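Local coordinates for protein transcriptional regulator KdgR (Pseudomonas aeruginosa, PDB 5Y6I) that probably binds DNA as a transcription factor of the IclR family, regulating its target genes, at residues L26-A30 and H73-G77; T111-A115 and V125-Q129; L144-S150 and I201-L205; P215-A219 and I255-Y261. The contacts are given in a common frame with arbitrary orientation. Numbering follows the deposited sequence.

Contact 1. Residues L26-A30 and H73-G77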
loop_
_atom_site.group_PDB
_atom_site.type_symbol
_atom_site.label_atom_id
_atom_site.label_comp_id
_atom_site.label_asym_id
_atom_site.label_seq_id
_atom_site.Cartn_x
_atom_site.Cartn_y
_atom_site.Cartn_z
ATOM N N LEU A 26 -12.798 -12.734 -10.984
ATOM C CA LEU A 26 -12.043 -11.498 -10.851
ATOM C C LEU A 26 -10.706 -11.760 -10.183
ATOM O O LEU A 26 -9.683 -11.167 -10.549
ATOM C CB LEU A 26 -12.860 -10.481 -10.065
ATOM C CG LEU A 26 -12.285 -9.107 -9.739
ATOM C CD1 LEU A 26 -12.059 -8.268 -10.996
ATOM C CD2 LEU A 26 -13.226 -8.385 -8.776
ATOM N N LYS A 27 -10.690 -12.681 -9.226
ATOM C CA LYS A 27 -9.459 -12.985 -8.520
ATOM C C LYS A 27 -8.454 -13.651 -9.446
ATOM O O LYS A 27 -7.242 -13.438 -9.322
ATOM C CB LYS A 27 -9.761 -13.877 -7.308
ATOM C CG LYS A 27 -8.532 -14.382 -6.576
ATOM C CD LYS A 27 -8.823 -15.617 -5.737
ATOM C CE LYS A 27 -9.665 -15.279 -4.516
ATOM N NZ LYS A 27 -9.738 -16.406 -3.535
ATOM N N ALA A 28 -8.922 -14.466 -10.374
ATOM C CA ALA A 28 -7.971 -15.111 -11.269
ATOM C C ALA A 28 -7.555 -14.223 -12.430
ATOM O O ALA A 28 -6.480 -14.434 -12.999
ATOM C CB ALA A 28 -8.553 -16.396 -11.825
ATOM N N LEU A 29 -8.393 -13.260 -12.808
ATOM C CA LEU A 29 -7.987 -12.267 -13.791
ATOM C C LEU A 29 -6.825 -11.440 -13.249
ATOM O O LEU A 29 -5.808 -11.265 -13.928
ATOM C CB LEU A 29 -9.194 -11.396 -14.159
ATOM C CG LEU A 29 -9.198 -10.409 -15.327
ATOM C CD1 LEU A 29 -9.264 -11.118 -16.671
ATOM C CD2 LEU A 29 -10.366 -9.432 -15.199
ATOM N N ALA A 30 -6.937 -10.974 -11.998
ATOM C CA ALA A 30 -5.841 -10.247 -11.358
ATOM C C ALA A 30 -4.571 -11.089 -11.297
ATOM O O ALA A 30 -3.462 -10.583 -11.505
ATOM C CB ALA A 30 -6.256 -9.819 -9.952
ATOM N N HIS A 73 -7.636 -9.269 -25.477
ATOM C CA HIS A 73 -7.275 -9.842 -24.193
ATOM C C HIS A 73 -8.120 -9.229 -23.090
ATOM O O HIS A 73 -8.556 -8.077 -23.184
ATOM C CB HIS A 73 -5.793 -9.621 -23.899
ATOM C CG HIS A 73 -4.884 -10.545 -24.649
ATOM N ND1 HIS A 73 -3.741 -10.108 -25.284
ATOM C CD2 HIS A 73 -4.942 -11.881 -24.856
ATOM C CE1 HIS A 73 -3.137 -11.133 -25.858
ATOM N NE2 HIS A 73 -3.848 -12.220 -25.617
ATOM N N TYR A 74 -8.345 -10.021 -22.037
ATOM C CA TYR A 74 -9.110 -9.597 -20.870
ATOM C C TYR A 74 -8.175 -9.089 -19.791
ATOM O O TYR A 74 -7.118 -9.676 -19.545
ATOM C CB TYR A 74 -9.951 -10.751 -20.309
ATOM C CG TYR A 74 -11.021 -11.223 -21.262
ATOM C CD1 TYR A 74 -12.204 -10.497 -21.434
ATOM C CD2 TYR A 74 -10.845 -12.378 -22.008
ATOM C CE1 TYR A 74 -13.188 -10.928 -22.326
ATOM C CE2 TYR A 74 -11.820 -12.814 -22.905
ATOM C CZ TYR A 74 -12.978 -12.091 -23.059
ATOM O OH TYR A 74 -13.921 -12.551 -23.951
ATOM N N SER A 75 -8.583 -8.010 -19.130
ATOM C CA SER A 75 -7.794 -7.452 -18.047
ATOM C C SER A 75 -8.730 -6.796 -17.044
ATOM O O SER A 75 -9.947 -6.741 -17.236
ATOM C CB SER A 75 -6.772 -6.455 -18.588
ATOM O OG SER A 75 -7.395 -5.590 -19.524
ATOM N N LEU A 76 -8.150 -6.270 -15.974
ATOM C CA LEU A 76 -8.963 -5.677 -14.929
ATOM C C LEU A 76 -9.469 -4.321 -15.365
ATOM O O LEU A 76 -8.753 -3.551 -16.009
ATOM C CB LEU A 76 -8.175 -5.554 -13.638
ATOM C CG LEU A 76 -7.727 -6.901 -13.092
ATOM C CD1 LEU A 76 -6.498 -6.753 -12.194
ATOM C CD2 LEU A 76 -8.876 -7.530 -12.348
ATOM N N GLY A 77 -10.723 -4.038 -15.019
ATOM C CA GLY A 77 -11.300 -2.743 -15.296
ATOM C C GLY A 77 -10.961 -1.715 -14.230
ATOM O O GLY A 77 -10.308 -1.996 -13.219
#

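Contact 2. Residues T111-A115 and V125-Q129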
loop_
_atom_site.group_PDB
_atom_site.type_symbol
_atom_site.label_atom_id
_atom_site.label_comp_id
_atom_site.label_asym_id
_atom_site.label_seq_id
_atom_site.Cartn_x
_atom_site.Cartn_y
_atom_site.Cartn_z
ATOM N N THR A 111 6.395 -12.242 26.564
ATOM C CA THR A 111 5.956 -10.912 26.157
ATOM C C THR A 111 6.316 -10.670 24.694
ATOM O O THR A 111 7.489 -10.755 24.314
ATOM C CB THR A 111 6.574 -9.852 27.070
ATOM O OG1 THR A 111 6.192 -10.135 28.417
ATOM C CG2 THR A 111 6.058 -8.462 26.717
ATOM N N CYS A 112 5.303 -10.392 23.871
ATOM C CA CYS A 112 5.481 -10.029 22.466
ATOM C C CYS A 112 5.074 -8.577 22.274
ATOM O O CYS A 112 4.157 -8.092 22.948
ATOM C CB CYS A 112 4.647 -10.909 21.529
ATOM S SG CYS A 112 4.783 -12.681 21.868
ATOM N N PHE A 113 5.766 -7.880 21.370
ATOM C CA PHE A 113 5.461 -6.477 21.113
ATOM C C PHE A 113 5.553 -6.158 19.623
ATOM O O PHE A 113 6.195 -6.871 18.840
ATOM C CB PHE A 113 6.366 -5.525 21.926
ATOM C CG PHE A 113 7.864 -5.702 21.707
ATOM C CD1 PHE A 113 8.570 -4.837 20.878
ATOM C CD2 PHE A 113 8.580 -6.660 22.421
ATOM C CE1 PHE A 113 9.966 -4.974 20.723
ATOM C CE2 PHE A 113 9.962 -6.802 22.275
ATOM C CZ PHE A 113 10.655 -5.966 21.429
ATOM N N LEU A 114 4.860 -5.092 19.233
ATOM C CA LEU A 114 4.905 -4.582 17.869
ATOM C C LEU A 114 5.562 -3.207 17.883
ATOM O O LEU A 114 5.218 -2.352 18.710
ATOM C CB LEU A 114 3.506 -4.495 17.256
ATOM C CG LEU A 114 3.436 -4.321 15.731
ATOM C CD1 LEU A 114 3.804 -5.617 15.013
ATOM C CD2 LEU A 114 2.046 -3.877 15.321
ATOM N N ALA A 115 6.524 -3.016 16.989
ATOM C CA ALA A 115 7.185 -1.738 16.810
ATOM C C ALA A 115 7.060 -1.309 15.359
ATOM O O ALA A 115 7.047 -2.144 14.450
ATOM C CB ALA A 115 8.654 -1.810 17.194
ATOM N N VAL A 125 4.758 0.311 19.977
ATOM C CA VAL A 125 3.429 0.909 19.935
ATOM C C VAL A 125 2.351 -0.011 20.478
ATOM O O VAL A 125 1.181 0.392 20.530
ATOM C CB VAL A 125 3.058 1.360 18.506
ATOM C CG1 VAL A 125 3.953 2.525 18.076
ATOM C CG2 VAL A 125 3.132 0.190 17.542
ATOM N N GLN A 126 2.699 -1.226 20.895
ATOM C CA GLN A 126 1.684 -2.191 21.294
ATOM C C GLN A 126 2.369 -3.414 21.907
ATOM O O GLN A 126 3.365 -3.899 21.361
ATOM C CB GLN A 126 0.828 -2.545 20.069
ATOM C CG GLN A 126 0.316 -3.935 19.958
ATOM C CD GLN A 126 -0.730 -4.067 18.841
ATOM O OE1 GLN A 126 -0.834 -3.214 17.963
ATOM N NE2 GLN A 126 -1.506 -5.136 18.885
ATOM N N VAL A 127 1.840 -3.904 23.040
ATOM C CA VAL A 127 2.543 -4.881 23.877
ATOM C C VAL A 127 1.570 -5.888 24.471
ATOM O O VAL A 127 0.589 -5.507 25.117
ATOM C CB VAL A 127 3.305 -4.196 25.030
ATOM C CG1 VAL A 127 3.704 -5.220 26.101
ATOM C CG2 VAL A 127 4.486 -3.481 24.512
ATOM N N GLU A 128 1.879 -7.170 24.322
ATOM C CA GLU A 128 1.140 -8.230 25.002
ATOM C C GLU A 128 2.068 -8.872 26.024
ATOM O O GLU A 128 3.033 -9.549 25.652
ATOM C CB GLU A 128 0.614 -9.270 24.012
ATOM C CG GLU A 128 -0.615 -8.852 23.209
ATOM C CD GLU A 128 -1.831 -8.539 24.058
ATOM O OE1 GLU A 128 -1.915 -8.975 25.229
ATOM O OE2 GLU A 128 -2.729 -7.861 23.544
ATOM N N GLN A 129 1.780 -8.669 27.303
ATOM C CA GLN A 129 2.689 -9.135 28.338
ATOM C C GLN A 129 2.443 -10.601 28.670
ATOM O O GLN A 129 1.371 -11.153 28.423
ATOM C CB GLN A 129 2.564 -8.286 29.602
ATOM C CG GLN A 129 2.641 -6.787 29.355
ATOM C CD GLN A 129 2.752 -6.014 30.654
ATOM O OE1 GLN A 129 2.455 -6.548 31.727
ATOM N NE2 GLN A 129 3.177 -4.758 30.571
#

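Contact 3. Residues L144-S150 and I201-L205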
loop_
_atom_site.group_PDB
_atom_site.type_symbol
_atom_site.label_atom_id
_atom_site.label_comp_id
_atom_site.label_asym_id
_atom_site.label_seq_id
_atom_site.Cartn_x
_atom_site.Cartn_y
_atom_site.Cartn_z
ATOM N N LEU A 144 13.638 1.790 21.050
ATOM C CA LEU A 144 14.754 0.871 21.240
ATOM C C LEU A 144 15.959 1.308 20.402
ATOM O O LEU A 144 15.820 2.092 19.457
ATOM C CB LEU A 144 14.316 -0.553 20.872
ATOM C CG LEU A 144 12.927 -1.013 21.342
ATOM C CD1 LEU A 144 12.567 -2.377 20.804
ATOM C CD2 LEU A 144 12.869 -1.019 22.866
ATOM N N PRO A 145 17.166 0.832 20.710
ATOM C CA PRO A 145 18.335 1.283 19.944
ATOM C C PRO A 145 18.377 0.639 18.572
ATOM O O PRO A 145 17.835 -0.448 18.358
ATOM C CB PRO A 145 19.524 0.837 20.803
ATOM C CG PRO A 145 19.034 -0.350 21.548
ATOM C CD PRO A 145 17.542 -0.128 21.766
ATOM N N LEU A 146 19.032 1.328 17.626
ATOM C CA LEU A 146 19.092 0.780 16.275
ATOM C C LEU A 146 19.981 -0.455 16.221
ATOM O O LEU A 146 19.609 -1.463 15.614
ATOM C CB LEU A 146 19.586 1.828 15.270
ATOM C CG LEU A 146 19.507 1.380 13.807
ATOM C CD1 LEU A 146 18.152 1.650 13.182
ATOM C CD2 LEU A 146 20.571 2.010 12.990
ATOM N N LEU A 147 21.152 -0.404 16.848
ATOM C CA LEU A 147 22.077 -1.524 16.798
ATOM C C LEU A 147 22.145 -2.347 18.072
ATOM O O LEU A 147 22.831 -3.374 18.074
ATOM C CB LEU A 147 23.487 -1.054 16.454
ATOM C CG LEU A 147 23.632 -0.400 15.092
ATOM C CD1 LEU A 147 23.748 1.102 15.258
ATOM C CD2 LEU A 147 24.836 -0.988 14.406
ATOM N N GLY A 148 21.461 -1.940 19.142
ATOM C CA GLY A 148 21.564 -2.628 20.411
ATOM C C GLY A 148 20.399 -3.541 20.726
ATOM O O GLY A 148 20.468 -4.296 21.700
ATOM N N SER A 149 19.333 -3.495 19.917
ATOM C CA SER A 149 18.155 -4.327 20.128
ATOM C C SER A 149 17.881 -5.200 18.907
ATOM O O SER A 149 18.380 -4.944 17.813
ATOM C CB SER A 149 16.914 -3.476 20.448
ATOM O OG SER A 149 16.648 -2.538 19.427
ATOM N N SER A 150 17.070 -6.242 19.106
ATOM C CA SER A 150 16.719 -7.129 17.999
ATOM C C SER A 150 15.710 -6.469 17.078
ATOM O O SER A 150 15.713 -6.704 15.866
ATOM C CB SER A 150 16.155 -8.439 18.540
ATOM O OG SER A 150 15.087 -8.185 19.443
ATOM N N ILE A 201 18.765 -11.960 19.744
ATOM C CA ILE A 201 19.785 -11.269 20.530
ATOM C C ILE A 201 19.782 -11.821 21.949
ATOM O O ILE A 201 18.722 -12.036 22.551
ATOM C CB ILE A 201 19.596 -9.735 20.570
ATOM C CG1 ILE A 201 18.371 -9.350 21.422
ATOM C CG2 ILE A 201 19.552 -9.163 19.159
ATOM C CD1 ILE A 201 18.398 -7.929 21.977
ATOM N N HIS A 202 20.975 -12.031 22.487
ATOM C CA HIS A 202 21.155 -12.566 23.829
ATOM C C HIS A 202 21.645 -11.413 24.708
ATOM O O HIS A 202 22.848 -11.189 24.852
ATOM C CB HIS A 202 22.126 -13.749 23.799
ATOM C CG HIS A 202 21.868 -14.698 22.666
ATOM N ND1 HIS A 202 20.596 -15.032 22.253
ATOM C CD2 HIS A 202 22.716 -15.345 21.830
ATOM C CE1 HIS A 202 20.670 -15.864 21.229
ATOM N NE2 HIS A 202 21.945 -16.066 20.947
ATOM N N GLY A 203 20.700 -10.660 25.270
ATOM C CA GLY A 203 21.039 -9.614 26.215
ATOM C C GLY A 203 21.689 -8.377 25.641
ATOM O O GLY A 203 22.081 -7.497 26.414
ATOM N N LEU A 204 21.801 -8.278 24.313
ATOM C CA LEU A 204 22.447 -7.131 23.680
ATOM C C LEU A 204 21.898 -5.799 24.201
ATOM O O LEU A 204 22.664 -4.877 24.494
ATOM C CB LEU A 204 22.301 -7.238 22.156
ATOM C CG LEU A 204 23.105 -8.374 21.494
ATOM C CD1 LEU A 204 22.870 -8.448 20.008
ATOM C CD2 LEU A 204 24.579 -8.204 21.755
ATOM N N LEU A 205 20.578 -5.684 24.344
ATOM C CA LEU A 205 20.019 -4.461 24.916
ATOM C C LEU A 205 20.139 -4.442 26.436
ATOM O O LEU A 205 20.384 -3.383 27.026
ATOM C CB LEU A 205 18.559 -4.301 24.491
ATOM C CG LEU A 205 17.680 -3.220 25.142
ATOM C CD1 LEU A 205 18.346 -1.866 25.316
ATOM C CD2 LEU A 205 16.410 -3.067 24.358
#

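Contact 4. Residues P215-A219 and I255-Y261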
loop_
_atom_site.group_PDB
_atom_site.type_symbol
_atom_site.label_atom_id
_atom_site.label_comp_id
_atom_site.label_asym_id
_atom_site.label_seq_id
_atom_site.Cartn_x
_atom_site.Cartn_y
_atom_site.Cartn_z
ATOM N N PRO A 215 10.179 -9.243 10.741
ATOM C CA PRO A 215 9.498 -8.101 10.132
ATOM C C PRO A 215 8.134 -8.449 9.551
ATOM O O PRO A 215 7.869 -9.585 9.136
ATOM C CB PRO A 215 10.457 -7.693 9.006
ATOM C CG PRO A 215 11.079 -9.012 8.585
ATOM C CD PRO A 215 11.224 -9.808 9.870
ATOM N N VAL A 216 7.285 -7.418 9.490
ATOM C CA VAL A 216 5.944 -7.490 8.910
ATOM C C VAL A 216 5.863 -6.544 7.711
ATOM O O VAL A 216 6.230 -5.366 7.817
ATOM C CB VAL A 216 4.868 -7.140 9.954
ATOM C CG1 VAL A 216 3.486 -7.250 9.342
ATOM C CG2 VAL A 216 5.027 -8.032 11.231
ATOM N N PHE A 217 5.363 -7.055 6.584
ATOM C CA PHE A 217 5.350 -6.356 5.304
ATOM C C PHE A 217 3.933 -5.979 4.895
ATOM O O PHE A 217 2.969 -6.670 5.238
ATOM C CB PHE A 217 5.955 -7.229 4.206
ATOM C CG PHE A 217 7.349 -7.683 4.495
ATOM C CD1 PHE A 217 8.426 -6.829 4.289
ATOM C CD2 PHE A 217 7.593 -8.955 4.983
ATOM C CE1 PHE A 217 9.732 -7.248 4.566
ATOM C CE2 PHE A 217 8.892 -9.378 5.261
ATOM C CZ PHE A 217 9.957 -8.529 5.050
ATOM N N ASP A 218 3.807 -4.899 4.118
ATOM C CA ASP A 218 2.503 -4.556 3.581
ATOM C C ASP A 218 2.359 -5.142 2.185
ATOM O O ASP A 218 3.257 -5.816 1.658
ATOM C CB ASP A 218 2.259 -3.037 3.608
ATOM C CG ASP A 218 3.218 -2.241 2.726
ATOM O OD1 ASP A 218 4.062 -2.850 2.012
ATOM O OD2 ASP A 218 3.122 -0.977 2.751
ATOM N N ALA A 219 1.181 -4.902 1.597
ATOM C CA ALA A 219 0.894 -5.358 0.243
ATOM C C ALA A 219 2.036 -5.059 -0.713
ATOM O O ALA A 219 2.364 -5.883 -1.576
ATOM C CB ALA A 219 -0.392 -4.699 -0.257
ATOM N N ILE A 255 0.238 -12.106 9.505
ATOM C CA ILE A 255 -0.086 -10.681 9.492
ATOM C C ILE A 255 0.232 -10.075 8.130
ATOM O O ILE A 255 -0.538 -9.261 7.601
ATOM C CB ILE A 255 0.671 -9.946 10.612
ATOM C CG1 ILE A 255 0.373 -10.545 11.984
ATOM C CG2 ILE A 255 0.346 -8.451 10.597
ATOM C CD1 ILE A 255 1.102 -9.814 13.120
ATOM N N SER A 256 1.366 -10.472 7.539
ATOM C CA SER A 256 1.753 -9.941 6.242
ATOM C C SER A 256 0.734 -10.312 5.184
ATOM O O SER A 256 0.158 -9.441 4.523
ATOM C CB SER A 256 3.132 -10.461 5.838
ATOM O OG SER A 256 4.158 -9.736 6.485
ATOM N N TRP A 257 0.525 -11.617 4.991
ATOM C CA TRP A 257 -0.383 -12.094 3.955
ATOM C C TRP A 257 -1.776 -11.507 4.126
ATOM O O TRP A 257 -2.505 -11.345 3.140
ATOM C CB TRP A 257 -0.413 -13.618 3.983
ATOM C CG TRP A 257 -1.373 -14.288 3.056
ATOM C CD1 TRP A 257 -1.084 -14.895 1.868
ATOM C CD2 TRP A 257 -2.774 -14.471 3.271
ATOM N NE1 TRP A 257 -2.227 -15.424 1.319
ATOM C CE2 TRP A 257 -3.279 -15.175 2.164
ATOM C CE3 TRP A 257 -3.655 -14.092 4.295
ATOM C CZ2 TRP A 257 -4.630 -15.510 2.046
ATOM C CZ3 TRP A 257 -4.989 -14.416 4.179
ATOM C CH2 TRP A 257 -5.466 -15.121 3.062
ATOM N N ARG A 258 -2.162 -11.151 5.350
ATOM C CA ARG A 258 -3.459 -10.506 5.508
ATOM C C ARG A 258 -3.446 -9.056 5.050
ATOM O O ARG A 258 -4.513 -8.498 4.760
ATOM C CB ARG A 258 -3.927 -10.616 6.959
ATOM C CG ARG A 258 -4.512 -12.001 7.242
ATOM C CD ARG A 258 -4.546 -12.379 8.718
ATOM N NE ARG A 258 -5.051 -11.291 9.543
ATOM C CZ ARG A 258 -5.483 -11.446 10.789
ATOM N NH1 ARG A 258 -5.916 -10.401 11.484
ATOM N NH2 ARG A 258 -5.497 -12.657 11.332
ATOM N N MET A 259 -2.271 -8.440 4.983
ATOM C CA MET A 259 -2.115 -7.121 4.406
ATOM C C MET A 259 -1.837 -7.168 2.906
ATOM O O MET A 259 -1.536 -6.135 2.312
ATOM C CB MET A 259 -1.003 -6.374 5.138
ATOM C CG MET A 259 -1.274 -6.279 6.631
ATOM S SD MET A 259 -0.319 -5.005 7.449
ATOM C CE MET A 259 -1.130 -3.576 6.766
ATOM N N GLY A 260 -1.917 -8.331 2.278
ATOM C CA GLY A 260 -1.819 -8.394 0.841
ATOM C C GLY A 260 -0.474 -8.817 0.325
ATOM O O GLY A 260 -0.314 -8.998 -0.890
ATOM N N TYR A 261 0.487 -8.999 1.207
ATOM C CA TYR A 261 1.848 -9.301 0.802
ATOM C C TYR A 261 1.907 -10.709 0.241
ATOM O O TYR A 261 1.381 -11.644 0.842
ATOM C CB TYR A 261 2.782 -9.148 2.012
ATOM C CG TYR A 261 4.218 -9.457 1.692
ATOM C CD1 TYR A 261 4.896 -8.739 0.721
ATOM C CD2 TYR A 261 4.891 -10.475 2.354
ATOM C CE1 TYR A 261 6.198 -9.022 0.414
ATOM C CE2 TYR A 261 6.205 -10.761 2.060
ATOM C CZ TYR A 261 6.850 -10.037 1.081
ATOM O OH TYR A 261 8.163 -10.319 0.774
#

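Contact 1. Residues L26-A30 and H73-G77
Apolar packing dominates where helix 18-31 crosses strand 74-76, the two local axes 8.1 Å apart and at -98°. L76 makes most of the contact from the strand side: its CD2 sits 3.5 Å from L26 CD1 and 3.7 Å from L29 CD2, and its CD1 lies 3.8 Å from A30 CB. Positions 26, 29 and 30 share one face of the helix, held in shape by A30 N to L26 O at 3.1 Å. L29 also touches Y74, with CD1 3.7 Å from Y74 CB; the Y74 ring then turns off to H53, L56 and I60 of helix 49-61. This is the IclR winged helix-turn-helix, the first helix of the fold lying against the second strand of the wing. The polar backbone takes part only by van der Waals contact, L29 CD2 to S75 O at 3.4 Å; S75 pairs instead with V66 of the other wing strand. From the second subunit, F64 packs on L26, and A86 on A30 and L76.

Contact 2. Residues T111-A115 and V125-Q129
F113 lays its CB against V127 CG2, 3.8 Å away, on the face of the sheet where its ring goes on to meet T138, L144 and T151. The two residues form a non-hydrogen-bonded pair in the antiparallel hairpin of strands 111-118 and 121-128, the latter an outermost strand, within this chain, of the effector-domain sheet. C112, L114, Q126 and E128 point to the other face, where L101 of helix 93-108 packs on C112, Q126 and E128, and A98 on Q126; E128 makes a salt bridge with R105. C112 and E128 bond to each other twice, C112 N to E128 O at 3.0 Å and E128 N to C112 O at 2.8 Å. T111 CA approaches E128 O at 3.3 Å in a CA-H...O contact. Further along comes a classic beta bulge, V125 and Q126 both facing L114. It spreads the L114 bonds over two partners: L114 N donates to Q126 O at 2.9 Å, while L114 O accepts from V125 N at 3.0 Å.

Contact 3. Residues L144-S150 and I201-L205
L205, chi1 t and chi2 p, spreads its two methyls along the loop 144-150: CD1 is 4.0 Å from P145 CD, while CD2 is 4.0 Å from S149 CB and, more loosely, 4.4 Å from L144 CD2. I201 takes chi1 p, which brings its CG2 to 3.5 Å from S150 CB and its CD1 to 4.1 Å from S149 CA. The loop itself is pinned from within by S149, whose p rotamer sends OG to P145 O at 2.6 Å and also lets it N-cap helix 150-158 at G152 N. S150, likewise p, uses its OG on S213 OG instead. The backbone suits glycine at two points: a CB on G148 would come 3.0 Å from P145 CG, a clash, and the positive phi of G203, 72°, favours glycine. G148 O lies 3.0 Å from L205 N, but the angle is too poor for a hydrogen bond. This is packing at an edge strand, within this chain, of the IclR effector-domain sheet: strand 199-202, bonded through I201 to A211 of strand 209-217, meets the start of helix 150-158, with E171 of helix 162-171 receiving the amides of L146 and L147.

Contact 4. Residues P215-A219 and I255-Y261
F217 and Y261 bury most here, and they are folded against each other. F217 CB stands over the face of the Y261 ring, 3.8 Å from its centroid and 12° off the normal, a CH-pi contact; the two rings lie obliquely, centroids 4.9 Å apart and planes at 32°, with F217 CD2 3.7 Å from Y261 CE2. The backbone of F217 is fixed too, its N donating to S256 OG at 2.9 Å in a nearly straight bond. Y261 CB also rests 3.4 Å from D218 O, and its OH bonds to T264 O.

M259, with V216 next in buried area, sets its CB 4.0 Å from F217 O and carries its side chain to V93 and S96 of helix 93-108. V216 CG1 meets I255 CG2 at 3.6 Å. The helix end turns by a Schellman pattern: G260, at phi 101°, bonds N to W257 O at 3.2 Å, and Y261 N makes a weak 3.4 Å bond to S256 O. A CB on G260 would clash with A219 CB. R78 of the second subunit makes a cation-pi contact with W257 and a hydrogen bond to its O, and L85 of that subunit packs on A219. The C-terminal helix lying beside helix 93-108 on an antiparallel sheet is the layering of the GAF-like IclR effector domain.

Contact 1 belongs to the winged helix-turn-helix part, while contacts 2, 3 and 4 share the five-stranded sheet of the effector domain. Contacts 2 and 3 touch directly: F113 CE1 packs on L144 CD1 at 3.7 Å, with centres 16 Å apart. Contact 4 lies near the middle of the chain, its centre 18 Å from that of contact 2 and 24 Å from that of contact 3, to which it is joined through neighbouring strands 209-217 and 199-202. Contact 1 comes within about 8 Å of contact 4 at nearest atoms, and both meet the second subunit; contact 3 lies at the far end, 46 Å from contact 1 between centres.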